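Local coordinates for protein soluble cytochrome b558 (Ectothiorhodospira shaposhnikovii, PDB 1CXY) that probably carries electrons as a small soluble bacterial haem protein of the cytochrome b5 family, with two axial protein ligands on its iron, at residues F10-V15 / W25-G30; L35-P40 / Q79-G84. One frame throughout, in Å; residues are numbered along the deposited sequence.

Contact 1: residues F10-V15 / W25-G30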
loop_
_atom_site.group_PDB
_atom_site.type_symbol
_atom_site.label_atom_id
_atom_site.label_comp_id
_atom_site.label_asym_id
_atom_site.label_seq_id
_atom_site.Cartn_x
_atom_site.Cartn_y
_atom_site.Cartn_z
ATOM N N PHE A 10 -8.767 -10.267 -5.156
ATOM C CA PHE A 10 -9.353 -9.846 -3.894
ATOM C C PHE A 10 -10.436 -8.807 -4.130
ATOM O O PHE A 10 -10.442 -8.159 -5.185
ATOM C CB PHE A 10 -8.278 -9.172 -3.012
ATOM C CG PHE A 10 -7.131 -10.103 -2.691
ATOM C CD1 PHE A 10 -5.953 -10.102 -3.424
ATOM C CD2 PHE A 10 -7.206 -10.929 -1.572
ATOM C CE1 PHE A 10 -4.908 -10.948 -3.087
ATOM C CE2 PHE A 10 -6.172 -11.791 -1.249
ATOM C CZ PHE A 10 -5.019 -11.797 -2.011
ATOM N N THR A 11 -11.273 -8.544 -3.133
ATOM C CA THR A 11 -12.190 -7.414 -3.253
ATOM C C THR A 11 -11.699 -6.303 -2.328
ATOM O O THR A 11 -10.903 -6.569 -1.424
ATOM C CB THR A 11 -13.600 -7.783 -2.769
ATOM O OG1 THR A 11 -13.449 -8.166 -1.380
ATOM C CG2 THR A 11 -14.197 -8.919 -3.580
ATOM N N LEU A 12 -12.261 -5.097 -2.451
ATOM C CA LEU A 12 -11.918 -4.042 -1.497
ATOM C C LEU A 12 -12.356 -4.409 -0.081
ATOM O O LEU A 12 -11.721 -3.969 0.872
ATOM C CB LEU A 12 -12.515 -2.695 -1.902
ATOM C CG LEU A 12 -11.765 -1.981 -3.039
ATOM C CD1 LEU A 12 -12.484 -0.695 -3.419
ATOM C CD2 LEU A 12 -10.333 -1.660 -2.639
ATOM N N GLU A 13 -13.420 -5.190 0.054
ATOM C CA GLU A 13 -13.884 -5.598 1.385
ATOM C C GLU A 13 -12.872 -6.472 2.101
ATOM O O GLU A 13 -12.706 -6.373 3.325
ATOM C CB GLU A 13 -15.243 -6.286 1.223
ATOM C CG GLU A 13 -16.320 -5.252 0.862
ATOM C CD GLU A 13 -16.226 -4.679 -0.533
ATOM O OE1 GLU A 13 -15.820 -5.342 -1.512
ATOM O OE2 GLU A 13 -16.558 -3.476 -0.717
ATOM N N GLN A 14 -12.213 -7.351 1.337
ATOM C CA GLN A 14 -11.170 -8.207 1.908
ATOM C C GLN A 14 -9.954 -7.368 2.289
ATOM O O GLN A 14 -9.411 -7.495 3.387
ATOM C CB GLN A 14 -10.751 -9.268 0.891
ATOM C CG GLN A 14 -11.835 -10.329 0.696
ATOM C CD GLN A 14 -11.483 -11.168 -0.520
ATOM O OE1 GLN A 14 -12.251 -11.206 -1.482
ATOM N NE2 GLN A 14 -10.320 -11.829 -0.458
ATOM N N VAL A 15 -9.566 -6.452 1.382
ATOM C CA VAL A 15 -8.444 -5.558 1.731
ATOM C C VAL A 15 -8.719 -4.780 3.003
ATOM O O VAL A 15 -7.824 -4.634 3.837
ATOM C CB VAL A 15 -8.139 -4.568 0.594
ATOM C CG1 VAL A 15 -7.012 -3.609 0.957
ATOM C CG2 VAL A 15 -7.728 -5.381 -0.643
ATOM N N TRP A 25 -2.766 -4.180 4.505
ATOM C CA TRP A 25 -2.809 -4.400 3.047
ATOM C C TRP A 25 -3.306 -3.115 2.392
ATOM O O TRP A 25 -4.006 -2.295 3.018
ATOM C CB TRP A 25 -3.790 -5.519 2.691
ATOM C CG TRP A 25 -3.376 -6.917 3.061
ATOM C CD1 TRP A 25 -2.388 -7.351 3.886
ATOM C CD2 TRP A 25 -4.050 -8.108 2.604
ATOM N NE1 TRP A 25 -2.364 -8.735 3.963
ATOM C CE2 TRP A 25 -3.405 -9.208 3.183
ATOM C CE3 TRP A 25 -5.139 -8.311 1.748
ATOM C CZ2 TRP A 25 -3.828 -10.518 2.967
ATOM C CZ3 TRP A 25 -5.561 -9.615 1.503
ATOM C CH2 TRP A 25 -4.885 -10.691 2.109
ATOM N N MET A 26 -2.899 -2.867 1.151
ATOM C CA MET A 26 -3.470 -1.719 0.440
ATOM C C MET A 26 -3.809 -2.114 -0.996
ATOM O O MET A 26 -3.222 -3.066 -1.478
ATOM C CB MET A 26 -2.507 -0.538 0.288
ATOM C CG MET A 26 -2.118 0.063 1.614
ATOM S SD MET A 26 -1.043 1.489 1.342
ATOM C CE MET A 26 -0.575 1.719 3.070
ATOM N N ALA A 27 -4.679 -1.342 -1.616
ATOM C CA ALA A 27 -4.942 -1.538 -3.048
ATOM C C ALA A 27 -4.420 -0.259 -3.726
ATOM O O ALA A 27 -4.756 0.864 -3.311
ATOM C CB ALA A 27 -6.410 -1.761 -3.360
ATOM N N ILE A 28 -3.574 -0.389 -4.728
ATOM C CA ILE A 28 -2.988 0.745 -5.466
ATOM C C ILE A 28 -2.993 0.361 -6.950
ATOM O O ILE A 28 -2.517 -0.726 -7.288
ATOM C CB ILE A 28 -1.549 1.057 -5.045
ATOM C CG1 ILE A 28 -1.491 1.575 -3.606
ATOM C CG2 ILE A 28 -0.882 2.089 -5.963
ATOM C CD1 ILE A 28 -0.104 1.522 -2.985
ATOM N N HIS A 29 -3.560 1.211 -7.817
ATOM C CA HIS A 29 -3.610 0.887 -9.241
ATOM C C HIS A 29 -4.196 -0.478 -9.562
ATOM O O HIS A 29 -3.666 -1.201 -10.428
ATOM C CB HIS A 29 -2.188 0.977 -9.835
ATOM C CG HIS A 29 -1.667 2.383 -9.875
ATOM N ND1 HIS A 29 -2.451 3.427 -10.294
ATOM C CD2 HIS A 29 -0.447 2.886 -9.583
ATOM C CE1 HIS A 29 -1.730 4.540 -10.216
ATOM N NE2 HIS A 29 -0.545 4.251 -9.760
ATOM N N GLY A 30 -5.269 -0.869 -8.878
ATOM C CA GLY A 30 -5.925 -2.145 -9.130
ATOM C C GLY A 30 -5.140 -3.364 -8.645
ATOM O O GLY A 30 -5.546 -4.479 -9.007
#
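In the cytochrome b5 fold the short N-terminal helix 12-15 lies against the sheet, and here Phe10, Leu12 and Val15 meet Trp25 and Ala27 of strand 23-28. The main meeting is an offset edge-to-face aromatic pair. Trp25 turns the edge of its six-membered ring toward the face of Phe10, with the planes at 75° and the centroids 5.2 Å apart. The corner that touches is CZ3 of Trp25, 3.6 Å from CE2 of Phe10. The two side chains cross at about a right angle. Further along, Val15 presses mostly on the strand's backbone, with CG1 also near CB of Trp25: CG1, anti to the backbone N at chi1 178°, rests 3.9 Å from Trp25 O and lies against the peptide leading into Ala27. Leu12 reaches across with one branch, its CD2 coming to 4.0 Å from CB of Ala27. Contact between the segments is thus apolar.

The helix start is fixed from within. Thr11 is the N-cap, its OG1 accepting from Gln14 N at 3.1 Å, and Thr11 N in turn donates a weak bond to Gln14 OE1 at 3.3 Å. This reciprocal pair is a capping box at the helix start, from whose first turn Leu12 and Val15 lean on the strand.

Alternation along the strand separates two environments: Trp25 and Ala27 point toward the helix, whereas Met26 points away and touches the haem. Around the contact, Phe10 and Val15 also pack on Val32 of strand 31-34, Trp25 stacks with His18, and Ile83 of strand 82-85 lies against both Phe10 and Trp25.

Contact 2: residues L35-P40 / Q79-G84. With HEM (protoporphyrin IX containing Fe), chain B.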
loop_
_atom_site.group_PDB
_atom_site.type_symbol
_atom_site.label_atom_id
_atom_site.label_comp_id
_atom_site.label_asym_id
_atom_site.label_seq_id
_atom_site.Cartn_x
_atom_site.Cartn_y
_atom_site.Cartn_z
ATOM N N LEU A 35 1.642 -5.009 2.884
ATOM C CA LEU A 35 2.734 -4.125 3.274
ATOM C C LEU A 35 3.137 -4.174 4.728
ATOM O O LEU A 35 3.999 -3.410 5.201
ATOM C CB LEU A 35 2.283 -2.706 2.863
ATOM C CG LEU A 35 2.291 -2.475 1.342
ATOM C CD1 LEU A 35 1.385 -1.322 0.923
ATOM C CD2 LEU A 35 3.719 -2.214 0.863
ATOM N N THR A 36 2.610 -5.165 5.455
ATOM C CA THR A 36 2.913 -5.326 6.884
ATOM C C THR A 36 4.389 -5.309 7.230
ATOM O O THR A 36 4.840 -4.517 8.088
ATOM C CB THR A 36 2.244 -6.592 7.440
ATOM O OG1 THR A 36 0.877 -6.599 7.029
ATOM C CG2 THR A 36 2.299 -6.596 8.963
ATOM N N PRO A 37 5.248 -6.073 6.561
ATOM C CA PRO A 37 6.679 -6.079 6.813
ATOM C C PRO A 37 7.317 -4.740 6.450
ATOM O O PRO A 37 8.298 -4.346 7.099
ATOM C CB PRO A 37 7.251 -7.206 5.927
ATOM C CG PRO A 37 6.211 -7.307 4.840
ATOM C CD PRO A 37 4.899 -7.105 5.564
ATOM N N TYR A 38 6.757 -4.015 5.499
ATOM C CA TYR A 38 7.385 -2.750 5.083
ATOM C C TYR A 38 7.104 -1.594 6.014
ATOM O O TYR A 38 7.933 -0.690 6.128
ATOM C CB TYR A 38 6.938 -2.425 3.645
ATOM C CG TYR A 38 7.639 -1.169 3.147
ATOM C CD1 TYR A 38 6.977 0.051 3.142
ATOM C CD2 TYR A 38 8.986 -1.219 2.828
ATOM C CE1 TYR A 38 7.658 1.200 2.765
ATOM C CE2 TYR A 38 9.666 -0.072 2.441
ATOM C CZ TYR A 38 8.990 1.131 2.428
ATOM O OH TYR A 38 9.680 2.264 2.061
ATOM N N VAL A 39 6.012 -1.630 6.759
ATOM C CA VAL A 39 5.567 -0.587 7.660
ATOM C C VAL A 39 6.651 0.162 8.405
ATOM O O VAL A 39 6.842 1.359 8.159
ATOM C CB VAL A 39 4.482 -1.140 8.612
ATOM C CG1 VAL A 39 4.237 -0.292 9.850
ATOM C CG2 VAL A 39 3.163 -1.222 7.831
ATOM N N PRO A 40 7.474 -0.497 9.204
ATOM C CA PRO A 40 8.491 0.189 9.991
ATOM C C PRO A 40 9.613 0.775 9.173
ATOM O O PRO A 40 10.406 1.583 9.680
ATOM C CB PRO A 40 8.967 -0.880 10.976
ATOM C CG PRO A 40 8.686 -2.165 10.270
ATOM C CD PRO A 40 7.368 -1.934 9.570
ATOM N N GLN A 79 6.347 -3.010 -5.602
ATOM C CA GLN A 79 5.997 -4.231 -6.332
ATOM C C GLN A 79 6.391 -5.513 -5.639
ATOM O O GLN A 79 5.664 -6.523 -5.750
ATOM C CB GLN A 79 6.578 -4.232 -7.771
ATOM C CG GLN A 79 5.736 -5.236 -8.603
ATOM C CD GLN A 79 6.356 -5.436 -9.982
ATOM O OE1 GLN A 79 7.246 -6.263 -10.123
ATOM N NE2 GLN A 79 5.884 -4.679 -10.954
ATOM N N ARG A 80 7.457 -5.540 -4.865
ATOM C CA ARG A 80 7.860 -6.718 -4.103
ATOM C C ARG A 80 6.740 -7.164 -3.166
ATOM O O ARG A 80 6.671 -8.360 -2.923
ATOM C CB ARG A 80 9.127 -6.410 -3.305
ATOM C CG ARG A 80 9.637 -7.491 -2.368
ATOM N N TYR A 81 5.897 -6.276 -2.651
ATOM C CA TYR A 81 4.871 -6.683 -1.677
ATOM C C TYR A 81 3.564 -7.047 -2.354
ATOM O O TYR A 81 2.557 -7.290 -1.690
ATOM C CB TYR A 81 4.687 -5.515 -0.678
ATOM C CG TYR A 81 5.974 -5.275 0.084
ATOM C CD1 TYR A 81 6.771 -4.181 -0.270
ATOM C CD2 TYR A 81 6.403 -6.159 1.063
ATOM C CE1 TYR A 81 7.966 -3.966 0.385
ATOM C CE2 TYR A 81 7.605 -5.937 1.734
ATOM C CZ TYR A 81 8.375 -4.847 1.357
ATOM O OH TYR A 81 9.585 -4.617 1.980
ATOM N N LEU A 82 3.550 -7.182 -3.686
ATOM C CA LEU A 82 2.355 -7.557 -4.429
ATOM C C LEU A 82 1.820 -8.907 -3.976
ATOM O O LEU A 82 2.597 -9.851 -3.803
ATOM C CB LEU A 82 2.708 -7.712 -5.926
ATOM C CG LEU A 82 1.546 -8.113 -6.845
ATOM C CD1 LEU A 82 0.568 -6.950 -6.899
ATOM C CD2 LEU A 82 2.095 -8.419 -8.244
ATOM N N ILE A 83 0.508 -9.060 -3.765
ATOM C CA ILE A 83 -0.039 -10.393 -3.501
ATOM C C ILE A 83 -1.192 -10.744 -4.438
ATOM O O ILE A 83 -1.608 -11.912 -4.466
ATOM C CB ILE A 83 -0.482 -10.610 -2.041
ATOM C CG1 ILE A 83 -1.547 -9.580 -1.634
ATOM C CG2 ILE A 83 0.716 -10.528 -1.089
ATOM C CD1 ILE A 83 -2.267 -9.890 -0.321
ATOM N N GLY A 84 -1.734 -9.797 -5.195
ATOM C CA GLY A 84 -2.843 -10.118 -6.111
ATOM C C GLY A 84 -3.417 -8.877 -6.780
ATOM O O GLY A 84 -2.817 -7.808 -6.745
HETATM C CHA HEM B . 8.767 8.605 1.003
HETATM C CHB HEM B . 4.020 9.167 1.733
HETATM C CHC HEM B . 3.331 4.505 0.656
HETATM C CHD HEM B . 8.064 3.963 -0.197
HETATM C C1A HEM B . 7.561 9.131 1.400
HETATM C C2A HEM B . 7.359 10.427 2.021
HETATM C C3A HEM B . 6.039 10.582 2.191
HETATM C C4A HEM B . 5.385 9.372 1.712
HETATM C CMA HEM B . 5.274 11.776 2.804
HETATM C CAA HEM B . 8.470 11.452 2.350
HETATM C CBA HEM B . 8.449 12.759 1.490
HETATM C CGA HEM B . 8.988 12.558 0.102
HETATM O O1A HEM B . 9.725 11.561 -0.105
HETATM O O2A HEM B . 8.717 13.388 -0.804
HETATM C C1B HEM B . 3.408 7.955 1.459
HETATM C C2B HEM B . 1.990 7.702 1.493
HETATM C C3B HEM B . 1.796 6.423 1.164
HETATM C C4B HEM B . 3.096 5.827 0.960
HETATM C CMB HEM B . 0.939 8.800 1.796
HETATM C CAB HEM B . 0.453 5.671 1.034
HETATM C CBB HEM B . 0.208 4.783 0.069
HETATM C C1C HEM B . 4.551 3.952 0.344
HETATM C C2C HEM B . 4.780 2.576 -0.034
HETATM C C3C HEM B . 6.089 2.421 -0.286
HETATM C C4C HEM B . 6.719 3.723 -0.077
HETATM C CMC HEM B . 3.641 1.540 -0.126
HETATM C CAC HEM B . 6.895 1.203 -0.776
HETATM C CBC HEM B . 6.714 -0.032 -0.354
HETATM C C1D HEM B . 8.653 5.191 0.036
HETATM C C2D HEM B . 10.032 5.494 -0.242
HETATM C C3D HEM B . 10.221 6.777 0.082
HETATM C C4D HEM B . 8.973 7.311 0.565
HETATM C CMD HEM B . 11.058 4.476 -0.797
HETATM C CAD HEM B . 11.504 7.639 -0.072
HETATM C CBD HEM B . 11.290 8.613 -1.267
HETATM C CGD HEM B . 11.001 7.944 -2.585
HETATM O O1D HEM B . 10.049 8.314 -3.302
HETATM O O2D HEM B . 11.782 7.027 -2.974
HETATM N NA HEM B . 6.339 8.495 1.255
HETATM N NB HEM B . 4.078 6.786 1.120
HETATM N NC HEM B . 5.761 4.615 0.334
HETATM N ND HEM B . 8.011 6.325 0.508
HETATM FE FE HEM B . 6.034 6.561 0.760
HETATM O O HOH W 1 10.288 -4.417 4.737
#
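Tyr81 OH shares a water with the backbone across this contact: the water lies 2.9 Å from Tyr81 OH and donates a weak bond to Pro37 O. That bridge ties the hydroxyl end of the ring to the 35-40 turn, while carbon contacts hold the rest. CB of Tyr38 sits over one face of the Tyr81 ring, 3.9 Å from its centroid and 25° off the normal, a CH-pi contact. Leu35 CD2 packs at 3.8 Å on Tyr81 CB, and Pro37 CG comes to 3.7 Å from Tyr81 CE2.

The Tyr38 ring is turned at 51° to that of Tyr81 and reaches for the haem. With CG anti to the backbone N (chi1 -176°), it lays one face against the vinyl carbon CBC, which is 3.5 Å from Tyr38 CE1, and brings its OH to 3.3 Å from the meso carbon CHD. Leu35 meets the same haem through its other branch, CD1 lying 3.8 Å from the methyl CMC. With an alanine in place of Tyr38 the ring is gone, and the haem carbons CBC and CHD would probably lose the aromatic face and hydroxyl packed on them, opening a gap beside Tyr81.

The contact joins the turn after strand 31-34 to the junction between helix 72-80 and strand 82-85. That strand pairs with 31-34, and the pairing includes a classic beta bulge, where Ile83 and Gly84 both face Val32.

Overall arrangement
Both contacts flank the same antiparallel sheet, their centres 12 Å apart, with contact 2 on the haem side and the helix of contact 1 farther from the haem. They meet directly at two places. Ile83 CD1 lies 3.7 Å from Trp25 CH2, with Phe10 CE1 3.8 Å from Gly84 CA nearby, so strand 82-85 packs against the aromatic pair of contact 1. At the pocket, Met26 SD packs 3.7 Å from Leu35 CD1, and Met26, Leu35 and Tyr38 all line the haem site. The axial ligand His42 follows soon after 35-40, its side chain about 4 Å from that of Tyr38 and about 8 Å from that of Met26.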